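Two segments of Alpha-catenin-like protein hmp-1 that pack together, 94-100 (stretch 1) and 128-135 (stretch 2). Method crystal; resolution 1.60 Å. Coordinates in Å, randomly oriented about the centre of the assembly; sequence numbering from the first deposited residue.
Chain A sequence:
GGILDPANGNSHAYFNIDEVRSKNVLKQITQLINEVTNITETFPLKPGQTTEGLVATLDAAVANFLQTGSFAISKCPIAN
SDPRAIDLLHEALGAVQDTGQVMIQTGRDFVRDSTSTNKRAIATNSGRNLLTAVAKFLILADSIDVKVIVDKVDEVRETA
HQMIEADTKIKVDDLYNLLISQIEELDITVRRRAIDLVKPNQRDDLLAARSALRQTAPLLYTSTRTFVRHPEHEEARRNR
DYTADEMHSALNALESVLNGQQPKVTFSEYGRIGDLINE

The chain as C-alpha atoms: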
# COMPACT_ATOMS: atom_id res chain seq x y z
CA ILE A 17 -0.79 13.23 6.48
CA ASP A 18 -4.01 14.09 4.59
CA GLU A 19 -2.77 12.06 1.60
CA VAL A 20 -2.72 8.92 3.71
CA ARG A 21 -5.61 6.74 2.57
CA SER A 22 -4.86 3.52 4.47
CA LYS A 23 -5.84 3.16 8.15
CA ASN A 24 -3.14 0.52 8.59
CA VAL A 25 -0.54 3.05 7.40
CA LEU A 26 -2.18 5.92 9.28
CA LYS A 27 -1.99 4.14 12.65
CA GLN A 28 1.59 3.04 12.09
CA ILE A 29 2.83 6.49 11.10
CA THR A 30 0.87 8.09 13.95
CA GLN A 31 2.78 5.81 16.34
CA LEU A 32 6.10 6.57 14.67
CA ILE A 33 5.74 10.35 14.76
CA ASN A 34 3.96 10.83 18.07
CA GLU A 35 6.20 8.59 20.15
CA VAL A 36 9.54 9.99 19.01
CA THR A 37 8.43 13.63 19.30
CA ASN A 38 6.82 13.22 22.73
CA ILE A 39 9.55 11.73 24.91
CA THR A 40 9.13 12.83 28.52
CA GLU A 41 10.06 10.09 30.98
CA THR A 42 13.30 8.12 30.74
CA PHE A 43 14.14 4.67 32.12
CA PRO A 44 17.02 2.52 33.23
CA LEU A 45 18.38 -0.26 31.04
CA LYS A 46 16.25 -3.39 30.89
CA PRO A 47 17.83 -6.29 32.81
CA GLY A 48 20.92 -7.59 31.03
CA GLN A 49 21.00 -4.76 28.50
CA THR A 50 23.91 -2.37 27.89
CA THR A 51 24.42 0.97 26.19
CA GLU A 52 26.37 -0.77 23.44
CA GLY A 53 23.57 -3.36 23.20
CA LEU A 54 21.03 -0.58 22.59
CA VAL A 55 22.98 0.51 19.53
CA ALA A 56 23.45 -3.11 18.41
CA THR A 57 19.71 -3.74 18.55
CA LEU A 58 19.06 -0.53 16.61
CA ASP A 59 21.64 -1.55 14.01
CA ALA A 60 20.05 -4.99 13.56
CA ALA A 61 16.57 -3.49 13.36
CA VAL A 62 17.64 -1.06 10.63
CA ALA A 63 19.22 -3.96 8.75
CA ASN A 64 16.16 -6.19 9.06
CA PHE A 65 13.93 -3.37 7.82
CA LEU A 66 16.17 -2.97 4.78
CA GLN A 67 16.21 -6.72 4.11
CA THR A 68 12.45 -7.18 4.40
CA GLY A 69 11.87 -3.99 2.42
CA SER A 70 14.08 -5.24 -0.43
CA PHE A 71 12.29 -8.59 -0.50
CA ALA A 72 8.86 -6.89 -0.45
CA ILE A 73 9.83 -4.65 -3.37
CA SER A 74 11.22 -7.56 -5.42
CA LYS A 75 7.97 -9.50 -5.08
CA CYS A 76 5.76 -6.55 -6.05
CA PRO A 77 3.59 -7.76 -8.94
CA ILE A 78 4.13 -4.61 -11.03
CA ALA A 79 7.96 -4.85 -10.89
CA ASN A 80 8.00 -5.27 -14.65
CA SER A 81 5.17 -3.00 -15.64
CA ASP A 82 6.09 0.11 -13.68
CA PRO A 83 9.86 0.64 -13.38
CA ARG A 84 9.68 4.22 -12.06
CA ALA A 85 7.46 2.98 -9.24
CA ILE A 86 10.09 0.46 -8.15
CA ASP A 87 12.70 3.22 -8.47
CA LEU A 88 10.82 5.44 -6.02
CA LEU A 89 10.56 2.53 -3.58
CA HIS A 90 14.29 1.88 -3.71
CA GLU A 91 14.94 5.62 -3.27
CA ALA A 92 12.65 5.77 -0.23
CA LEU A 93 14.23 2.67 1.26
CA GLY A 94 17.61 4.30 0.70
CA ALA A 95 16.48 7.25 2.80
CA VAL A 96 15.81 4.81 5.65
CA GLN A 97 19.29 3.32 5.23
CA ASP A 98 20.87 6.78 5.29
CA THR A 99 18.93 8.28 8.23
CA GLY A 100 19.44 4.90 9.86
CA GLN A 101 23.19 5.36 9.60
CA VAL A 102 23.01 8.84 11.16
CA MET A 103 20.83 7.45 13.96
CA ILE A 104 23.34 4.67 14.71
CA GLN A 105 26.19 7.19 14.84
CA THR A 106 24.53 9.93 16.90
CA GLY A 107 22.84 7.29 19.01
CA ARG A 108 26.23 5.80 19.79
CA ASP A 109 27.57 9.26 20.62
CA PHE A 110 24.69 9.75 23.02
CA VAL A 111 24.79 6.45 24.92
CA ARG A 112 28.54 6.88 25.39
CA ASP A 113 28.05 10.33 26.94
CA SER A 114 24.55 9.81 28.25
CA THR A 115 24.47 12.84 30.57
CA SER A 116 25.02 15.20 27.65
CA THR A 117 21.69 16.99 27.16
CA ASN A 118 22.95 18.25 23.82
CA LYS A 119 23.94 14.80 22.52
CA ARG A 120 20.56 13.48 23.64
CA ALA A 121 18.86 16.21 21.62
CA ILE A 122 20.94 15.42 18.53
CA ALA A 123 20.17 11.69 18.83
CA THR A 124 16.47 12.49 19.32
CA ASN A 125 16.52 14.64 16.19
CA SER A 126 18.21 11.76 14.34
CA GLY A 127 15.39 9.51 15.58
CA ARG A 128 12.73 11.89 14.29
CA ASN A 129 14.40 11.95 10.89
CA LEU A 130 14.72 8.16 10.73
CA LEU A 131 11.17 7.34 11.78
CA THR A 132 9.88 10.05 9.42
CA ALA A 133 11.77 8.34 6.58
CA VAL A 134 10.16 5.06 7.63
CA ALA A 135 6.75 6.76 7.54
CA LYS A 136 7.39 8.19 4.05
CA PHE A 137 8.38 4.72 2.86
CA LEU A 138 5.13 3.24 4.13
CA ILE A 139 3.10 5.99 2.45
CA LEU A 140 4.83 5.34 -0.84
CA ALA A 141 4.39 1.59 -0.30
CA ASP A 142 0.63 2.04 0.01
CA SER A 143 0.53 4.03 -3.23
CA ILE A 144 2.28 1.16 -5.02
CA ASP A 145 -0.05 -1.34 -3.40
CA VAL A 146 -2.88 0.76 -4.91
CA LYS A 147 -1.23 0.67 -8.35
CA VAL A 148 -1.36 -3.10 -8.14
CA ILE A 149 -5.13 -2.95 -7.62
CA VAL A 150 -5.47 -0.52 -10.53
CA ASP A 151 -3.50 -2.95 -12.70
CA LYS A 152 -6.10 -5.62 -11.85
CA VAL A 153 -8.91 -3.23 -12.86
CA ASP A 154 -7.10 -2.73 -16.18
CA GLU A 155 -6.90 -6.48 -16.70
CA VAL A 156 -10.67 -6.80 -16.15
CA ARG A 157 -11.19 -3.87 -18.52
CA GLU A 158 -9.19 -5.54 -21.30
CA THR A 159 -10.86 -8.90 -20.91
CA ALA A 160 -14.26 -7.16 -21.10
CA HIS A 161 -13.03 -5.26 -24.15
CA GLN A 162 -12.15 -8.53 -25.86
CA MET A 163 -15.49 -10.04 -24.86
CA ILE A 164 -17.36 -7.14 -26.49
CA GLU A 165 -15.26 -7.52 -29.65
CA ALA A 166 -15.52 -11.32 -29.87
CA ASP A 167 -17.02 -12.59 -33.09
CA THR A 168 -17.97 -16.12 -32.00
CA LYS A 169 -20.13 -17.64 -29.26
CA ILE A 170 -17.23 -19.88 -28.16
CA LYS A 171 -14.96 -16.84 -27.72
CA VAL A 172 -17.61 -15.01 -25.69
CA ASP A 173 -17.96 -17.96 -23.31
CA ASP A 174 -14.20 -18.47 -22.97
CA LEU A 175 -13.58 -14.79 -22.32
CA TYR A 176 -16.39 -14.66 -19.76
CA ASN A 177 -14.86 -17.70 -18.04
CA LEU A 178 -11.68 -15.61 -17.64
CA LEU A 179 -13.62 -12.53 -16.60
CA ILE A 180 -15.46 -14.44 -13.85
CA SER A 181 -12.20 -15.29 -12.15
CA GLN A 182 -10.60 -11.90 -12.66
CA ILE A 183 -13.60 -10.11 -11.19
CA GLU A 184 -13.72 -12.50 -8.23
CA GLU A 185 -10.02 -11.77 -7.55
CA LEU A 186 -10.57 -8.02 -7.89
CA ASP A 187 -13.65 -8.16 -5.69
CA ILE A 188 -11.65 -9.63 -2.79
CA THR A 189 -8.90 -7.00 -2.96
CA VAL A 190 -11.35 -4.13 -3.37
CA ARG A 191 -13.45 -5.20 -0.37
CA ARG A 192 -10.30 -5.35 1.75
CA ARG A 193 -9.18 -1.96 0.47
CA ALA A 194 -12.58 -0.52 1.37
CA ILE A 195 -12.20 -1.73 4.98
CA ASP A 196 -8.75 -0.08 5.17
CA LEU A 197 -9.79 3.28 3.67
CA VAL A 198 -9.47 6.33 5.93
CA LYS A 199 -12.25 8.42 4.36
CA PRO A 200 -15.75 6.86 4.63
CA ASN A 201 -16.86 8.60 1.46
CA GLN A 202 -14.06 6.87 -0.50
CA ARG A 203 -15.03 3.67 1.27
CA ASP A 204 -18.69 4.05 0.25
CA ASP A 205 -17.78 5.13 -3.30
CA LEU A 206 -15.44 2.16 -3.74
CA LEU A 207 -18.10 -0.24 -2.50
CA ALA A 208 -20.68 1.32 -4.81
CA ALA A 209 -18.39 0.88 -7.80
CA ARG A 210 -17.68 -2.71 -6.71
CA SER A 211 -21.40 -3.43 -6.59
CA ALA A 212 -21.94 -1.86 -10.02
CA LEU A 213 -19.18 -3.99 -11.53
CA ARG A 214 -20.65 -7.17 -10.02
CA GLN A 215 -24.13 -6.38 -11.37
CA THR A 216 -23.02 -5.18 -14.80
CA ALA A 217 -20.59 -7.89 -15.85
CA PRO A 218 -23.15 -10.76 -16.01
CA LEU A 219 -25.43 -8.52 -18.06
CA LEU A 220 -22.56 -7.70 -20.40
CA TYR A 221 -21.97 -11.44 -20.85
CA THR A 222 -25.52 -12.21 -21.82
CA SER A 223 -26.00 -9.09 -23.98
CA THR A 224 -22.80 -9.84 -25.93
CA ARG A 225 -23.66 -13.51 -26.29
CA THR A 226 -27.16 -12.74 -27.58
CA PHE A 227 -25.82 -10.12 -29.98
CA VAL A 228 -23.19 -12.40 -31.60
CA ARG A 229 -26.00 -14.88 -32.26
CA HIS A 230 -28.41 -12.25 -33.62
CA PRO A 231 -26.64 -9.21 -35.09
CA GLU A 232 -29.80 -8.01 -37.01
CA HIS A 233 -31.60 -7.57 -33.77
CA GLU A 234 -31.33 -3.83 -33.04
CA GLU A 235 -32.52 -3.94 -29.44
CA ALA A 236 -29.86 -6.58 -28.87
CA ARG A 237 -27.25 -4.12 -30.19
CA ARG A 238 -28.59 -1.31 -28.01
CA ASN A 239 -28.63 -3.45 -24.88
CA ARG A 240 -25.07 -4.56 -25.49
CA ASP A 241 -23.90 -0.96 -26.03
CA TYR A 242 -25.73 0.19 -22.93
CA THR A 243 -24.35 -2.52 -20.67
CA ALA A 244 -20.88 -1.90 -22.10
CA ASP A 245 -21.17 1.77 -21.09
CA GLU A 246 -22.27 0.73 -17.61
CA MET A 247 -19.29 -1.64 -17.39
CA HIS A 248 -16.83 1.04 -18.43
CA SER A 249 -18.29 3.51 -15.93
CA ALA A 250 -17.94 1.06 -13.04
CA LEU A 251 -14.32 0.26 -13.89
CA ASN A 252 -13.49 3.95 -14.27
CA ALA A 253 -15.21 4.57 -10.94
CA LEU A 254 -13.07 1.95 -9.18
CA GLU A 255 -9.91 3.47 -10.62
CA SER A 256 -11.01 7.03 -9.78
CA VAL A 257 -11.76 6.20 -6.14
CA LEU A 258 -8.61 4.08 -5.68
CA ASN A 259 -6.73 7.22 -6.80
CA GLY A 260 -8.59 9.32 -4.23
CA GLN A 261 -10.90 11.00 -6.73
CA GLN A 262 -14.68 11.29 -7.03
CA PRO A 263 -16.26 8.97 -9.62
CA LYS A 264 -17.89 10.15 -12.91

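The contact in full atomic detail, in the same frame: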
# COMPACT_ATOMS: atom_id res chain seq x y z
N GLY A 94 16.28 3.75 0.55
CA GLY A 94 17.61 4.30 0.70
C GLY A 94 17.64 5.41 1.73
O GLY A 94 18.61 5.57 2.46
N ALA A 95 16.56 6.18 1.81
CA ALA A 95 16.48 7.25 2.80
C ALA A 95 16.41 6.68 4.21
O ALA A 95 16.92 7.29 5.16
CB ALA A 95 15.28 8.14 2.52
N VAL A 96 15.80 5.50 4.36
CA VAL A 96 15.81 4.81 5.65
C VAL A 96 17.22 4.33 5.99
O VAL A 96 17.67 4.48 7.13
CB VAL A 96 14.82 3.61 5.65
CG1 VAL A 96 14.93 2.83 6.95
CG2 VAL A 96 13.39 4.12 5.48
N GLN A 97 17.92 3.77 5.01
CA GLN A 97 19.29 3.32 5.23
C GLN A 97 20.18 4.48 5.67
O GLN A 97 20.99 4.33 6.59
CB GLN A 97 19.84 2.68 3.95
CG GLN A 97 21.27 2.15 4.07
CD GLN A 97 21.71 1.47 2.78
OE1 GLN A 97 21.61 2.04 1.70
NE2 GLN A 97 22.17 0.23 2.90
N ASP A 98 20.02 5.62 5.01
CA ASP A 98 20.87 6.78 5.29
C ASP A 98 20.56 7.39 6.66
O ASP A 98 21.47 7.55 7.48
CB ASP A 98 20.72 7.83 4.19
CG ASP A 98 21.31 7.38 2.85
OD1 ASP A 98 22.05 6.37 2.83
OD2 ASP A 98 21.05 8.04 1.83
N THR A 99 19.30 7.72 6.92
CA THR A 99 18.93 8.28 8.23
C THR A 99 19.23 7.26 9.32
O THR A 99 19.52 7.63 10.46
CB THR A 99 17.45 8.67 8.30
OG1 THR A 99 16.65 7.55 7.90
CG2 THR A 99 17.17 9.85 7.40
N GLY A 100 19.13 5.98 8.95
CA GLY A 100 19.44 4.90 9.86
C GLY A 100 20.89 4.96 10.28
O GLY A 100 21.23 4.77 11.45
N ARG A 128 13.84 11.28 15.02
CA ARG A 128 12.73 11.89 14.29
C ARG A 128 12.92 11.74 12.78
O ARG A 128 12.00 11.36 12.06
CB ARG A 128 12.57 13.36 14.65
CG ARG A 128 11.54 14.09 13.81
CD ARG A 128 11.35 15.51 14.31
NE ARG A 128 10.54 16.31 13.40
CZ ARG A 128 10.04 17.50 13.70
NH1 ARG A 128 10.27 18.02 14.90
NH2 ARG A 128 9.31 18.17 12.82
N ASN A 129 14.11 12.06 12.31
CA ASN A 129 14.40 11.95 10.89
C ASN A 129 14.28 10.53 10.37
O ASN A 129 13.74 10.32 9.28
CB ASN A 129 15.80 12.49 10.60
CG ASN A 129 15.87 13.99 10.71
OD1 ASN A 129 14.85 14.68 10.68
ND2 ASN A 129 17.08 14.52 10.85
N LEU A 130 14.76 9.56 11.14
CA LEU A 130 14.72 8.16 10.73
C LEU A 130 13.30 7.63 10.68
O LEU A 130 12.90 6.99 9.70
CB LEU A 130 15.56 7.27 11.66
CG LEU A 130 15.38 5.75 11.51
CD1 LEU A 130 15.71 5.25 10.10
CD2 LEU A 130 16.21 4.99 12.55
N LEU A 131 12.53 7.88 11.73
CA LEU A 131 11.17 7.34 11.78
C LEU A 131 10.25 8.07 10.80
O LEU A 131 9.25 7.51 10.33
CB LEU A 131 10.61 7.41 13.21
CG LEU A 131 11.38 6.55 14.23
CD1 LEU A 131 10.65 6.52 15.56
CD2 LEU A 131 11.59 5.12 13.72
N THR A 132 10.60 9.31 10.45
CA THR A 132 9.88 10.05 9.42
C THR A 132 10.16 9.43 8.04
O THR A 132 9.28 9.36 7.17
CB THR A 132 10.28 11.53 9.42
OG1 THR A 132 9.76 12.15 10.61
CG2 THR A 132 9.71 12.24 8.21
N ALA A 133 11.40 8.99 7.84
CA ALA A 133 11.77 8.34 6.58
C ALA A 133 11.09 6.98 6.47
O ALA A 133 10.71 6.55 5.38
CB ALA A 133 13.28 8.19 6.47
N VAL A 134 10.91 6.31 7.61
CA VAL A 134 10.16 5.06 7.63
C VAL A 134 8.70 5.34 7.26
O VAL A 134 8.12 4.61 6.46
CB VAL A 134 10.24 4.37 9.02
CG1 VAL A 134 9.28 3.20 9.09
CG2 VAL A 134 11.67 3.93 9.26
N ALA A 135 8.14 6.40 7.82
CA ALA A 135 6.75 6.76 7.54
C ALA A 135 6.55 7.10 6.06
O ALA A 135 5.55 6.68 5.46
CB ALA A 135 6.32 7.94 8.41

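Residues 94-100 and 128-135 each lie within a longer helix of the same chain, and the two helices pack almost antiparallel, with 168° between their N-to-C directions and a closest axial approach of 8.5 Å. The backbones come nearest at two places, where Val96 CA lies 5.4 Å from Ala133 CA and Thr99 CA lies 4.9 Å from Leu130 CA. The spacing goes with several small residues at the interface, among them Ala95, Gly100 and Ala133, alongside Val96 and Leu130. No hydrogen bond crosses between the stretches. Backbone hydrogen bonds run within each helix, as in Thr99 N to Ala95 O (3.0 Å) and Ala133 N to Asn129 O (3.1 Å), and the contact, which buries 293 Å² in total, rests on van der Waals packing.

Thr99 points its CA-to-CB bond toward the second helix and has 60 Å² covered by it. Its chi1 of 52° (p) brings Thr99 OG1 back along its own helix, where it donates a hydrogen bond to Ala95 O at 2.8 Å. That carbonyl therefore accepts from both the backbone N and the side-chain OG1 of Thr99. With its proton committed within the helix, the hydroxyl can lie against apolar neighbours without an unpaired donor: Thr99 OG1 is 3.3 Å from Leu130 CD1 and 3.7 Å from Ala133 CB. The same rotamer carries the methyl group to Asn129, with Thr99 CG2 3.9 Å from Asn129 O. Thr132 also bonds to its own helix, donating from Thr132 OG1 to Arg128 O at 2.8 Å, but with chi1 at -70° (m) and without touching the first stretch.

Leu130 leaves its backbone sideways, yet chi1 of 168° (t) and chi2 of 59° (p) bring CD1 against the first helix. There Leu130 CD1 sits 3.6 Å from Val96 O, 4.0 Å from Val96 CG1 and 3.7 Å from Gly100 N. The methyl thus covers a stretch of backbone whose polar atoms are already paired, since Gly100 N donates to Val96 O at 2.8 Å. Leu130 CD1 packs directly against the backbone of Gly100, which has no side chain.

Val96 also sets out sideways. With its chi1 of 175° (t), common for valine in helices, Val96 CG1 is the methyl nearer Leu130 CD1, at 4.0 Å against 5.3 Å for Val96 CG2. Val96 CG2 is the one against Ala133, 3.6 Å from Ala133 O and 4.2 Å from Ala133 CB. Both methyls reach Val134, Val96 CG1 lying 4.1 Å from Val134 CG2 and Val96 CG2 3.9 Å from Val134 N. Val134 has a similar chi1 of 171° (t), and its CG2 meets Val96 from the second helix.

Ala133 points toward the first helix, and its single methyl fits among Ala95, Val96 and Thr99. Ala133 CB is 4.4 Å from Ala95 CB and 4.0 Å from Ala95 O. Gln97, Leu131 and Ala135 direct their CA-to-CB bonds away and take no part.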